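PDB 2DSA: glutathione S-transferase from Burkholderia xenovorans, which binds glutathione and reductively dechlorinates metabolites of polychlorinated biphenyls, probably with general glutathione transferase activity as well. Local coordinates for residues His93-Trp97 / Tyr145-Asp149. Coordinates in Å, arbitrary orientation, origin at the centre of the assembly. Numbering follows the deposited sequence.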
loop_
_atom_site.group_PDB
_atom_site.type_symbol
_atom_site.label_atom_id
_atom_site.label_comp_id
_atom_site.label_asym_id
_atom_site.label_seq_id
_atom_site.Cartn_x
_atom_site.Cartn_y
_atom_site.Cartn_z
ATOM N N HIS A 93 10.055 3.464 -7.633
ATOM C CA HIS A 93 9.006 4.135 -8.369
ATOM C C HIS A 93 7.793 3.204 -8.667
ATOM O O HIS A 93 6.642 3.635 -8.584
ATOM C CB HIS A 93 9.609 4.746 -9.642
ATOM C CG HIS A 93 8.741 5.775 -10.300
ATOM N ND1 HIS A 93 8.914 6.161 -11.615
ATOM C CD2 HIS A 93 7.692 6.493 -9.833
ATOM C CE1 HIS A 93 8.009 7.070 -11.928
ATOM N NE2 HIS A 93 7.253 7.288 -10.865
ATOM N N LEU A 94 8.050 1.935 -8.992
ATOM C CA LEU A 94 6.969 0.941 -9.081
ATOM C C LEU A 94 6.218 0.757 -7.731
ATOM O O LEU A 94 4.979 0.666 -7.704
ATOM C CB LEU A 94 7.514 -0.415 -9.566
ATOM C CG LEU A 94 6.519 -1.585 -9.577
ATOM C CD1 LEU A 94 5.732 -1.552 -10.845
ATOM C CD2 LEU A 94 7.222 -2.936 -9.463
ATOM N N GLN A 95 6.969 0.687 -6.635
ATOM C CA GLN A 95 6.396 0.500 -5.300
ATOM C C GLN A 95 5.565 1.703 -4.858
ATOM O O GLN A 95 4.563 1.551 -4.136
ATOM C CB GLN A 95 7.510 0.219 -4.279
ATOM C CG GLN A 95 8.215 -1.085 -4.592
ATOM C CD GLN A 95 9.521 -1.274 -3.877
ATOM O OE1 GLN A 95 10.132 -0.326 -3.358
ATOM N NE2 GLN A 95 9.983 -2.511 -3.870
ATOM N N GLN A 96 6.021 2.888 -5.267
ATOM C CA GLN A 96 5.258 4.122 -5.121
ATOM C C GLN A 96 3.919 3.976 -5.819
ATOM O O GLN A 96 2.886 4.141 -5.194
ATOM C CB GLN A 96 6.041 5.303 -5.722
ATOM C CG GLN A 96 5.228 6.599 -5.809
ATOM C CD GLN A 96 5.933 7.667 -6.637
ATOM O OE1 GLN A 96 5.388 8.153 -7.631
ATOM N NE2 GLN A 96 7.168 7.985 -6.270
ATOM N N TRP A 97 3.940 3.646 -7.115
ATOM C CA TRP A 97 2.704 3.472 -7.867
ATOM C C TRP A 97 1.812 2.372 -7.320
ATOM O O TRP A 97 0.590 2.575 -7.213
ATOM C CB TRP A 97 2.945 3.335 -9.369
ATOM C CG TRP A 97 3.047 4.679 -10.018
ATOM C CD1 TRP A 97 4.165 5.239 -10.580
ATOM C CD2 TRP A 97 2.005 5.668 -10.117
ATOM N NE1 TRP A 97 3.871 6.502 -11.042
ATOM C CE2 TRP A 97 2.559 6.793 -10.767
ATOM C CE3 TRP A 97 0.650 5.700 -9.743
ATOM C CZ2 TRP A 97 1.808 7.952 -11.048
ATOM C CZ3 TRP A 97 -0.104 6.849 -10.029
ATOM C CH2 TRP A 97 0.485 7.959 -10.671
ATOM N N TYR A 145 2.264 3.894 -20.264
ATOM C CA TYR A 145 2.203 3.192 -18.985
ATOM C C TYR A 145 2.728 4.063 -17.850
ATOM O O TYR A 145 3.320 5.114 -18.100
ATOM C CB TYR A 145 2.965 1.861 -19.071
ATOM C CG TYR A 145 2.512 1.028 -20.235
ATOM C CD1 TYR A 145 3.315 0.883 -21.362
ATOM C CD2 TYR A 145 1.255 0.429 -20.237
ATOM C CE1 TYR A 145 2.891 0.134 -22.448
ATOM C CE2 TYR A 145 0.830 -0.305 -21.308
ATOM C CZ TYR A 145 1.649 -0.445 -22.410
ATOM O OH TYR A 145 1.214 -1.184 -23.476
ATOM N N LEU A 146 2.471 3.625 -16.615
ATOM C CA LEU A 146 2.793 4.378 -15.394
ATOM C C LEU A 146 4.288 4.710 -15.241
ATOM O O LEU A 146 4.653 5.807 -14.783
ATOM C CB LEU A 146 2.280 3.610 -14.169
ATOM C CG LEU A 146 0.990 3.990 -13.408
ATOM C CD1 LEU A 146 0.100 5.019 -14.100
ATOM C CD2 LEU A 146 0.196 2.756 -12.932
ATOM N N LEU A 147 5.141 3.765 -15.644
ATOM C CA LEU A 147 6.593 3.937 -15.569
ATOM C C LEU A 147 7.226 4.362 -16.902
ATOM O O LEU A 147 8.450 4.472 -17.002
ATOM C CB LEU A 147 7.265 2.671 -15.004
ATOM C CG LEU A 147 6.787 2.229 -13.597
ATOM C CD1 LEU A 147 7.578 1.028 -13.089
ATOM C CD2 LEU A 147 6.830 3.352 -12.577
ATOM N N GLY A 148 6.395 4.606 -17.916
ATOM C CA GLY A 148 6.885 5.074 -19.220
ATOM C C GLY A 148 6.431 4.216 -20.380
ATOM O O GLY A 148 5.230 4.032 -20.581
ATOM N N ASP A 149 7.394 3.678 -21.128
ATOM C CA ASP A 149 7.111 2.852 -22.311
ATOM C C ASP A 149 6.951 1.370 -21.991
ATOM O O ASP A 149 6.457 0.600 -22.820
ATOM C CB ASP A 149 8.193 3.049 -23.380
ATOM C CG ASP A 149 8.232 4.477 -23.907
ATOM O OD1 ASP A 149 7.211 4.922 -24.499
ATOM O OD2 ASP A 149 9.270 5.156 -23.707
#
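L147 lays its CD2 methyl over one face of the H93 imidazole. CD2 is 3.6 Å from H93 ND1 and 3.8 Å from the ring centroid, 20° off the normal, a CH-pi contact. The same methyl touches W97, with L147 CD2 3.8 Å from W97 CD1. H93 and W97 lie one helical turn apart with their rings close together, and L147 CD2 lies across the seam between them. Its other methyl reaches the helix beside them: L147 CD1 is 3.8 Å from L94 CB. L146 meets the other aromatic. Its CG sits over one face of the indole, 4.0 Å from the centroid of the five-membered ring of W97, a second CH-pi contact. No hydrogen bond crosses between 93-97 and 145-149, so the join is apolar.

A type I turn from Y145 to G148 places the two leucines at its centre. G148 N donates a hydrogen bond to Y145 O at 3.1 Å, and Y145 N donates a hydrogen bond to G148 O at 3.0 Å. The backbone angles of G148 would jam a CB against the preceding carbonyl, so glycine is needed here.

Helices 119-139 and 153-163 pack against the contact, V136 and L158 on L146, V153 and A154 on L94. L146 N donates to the side-chain OD2 of D155, in the first turn of helix 153-163, which links the turn to that helix. D155 ends the sequence S152 to D155, the conserved Ser/Thr-x-x-Asp N-capping-box sequence motif of the all-helical C-terminal domain of glutathione transferases.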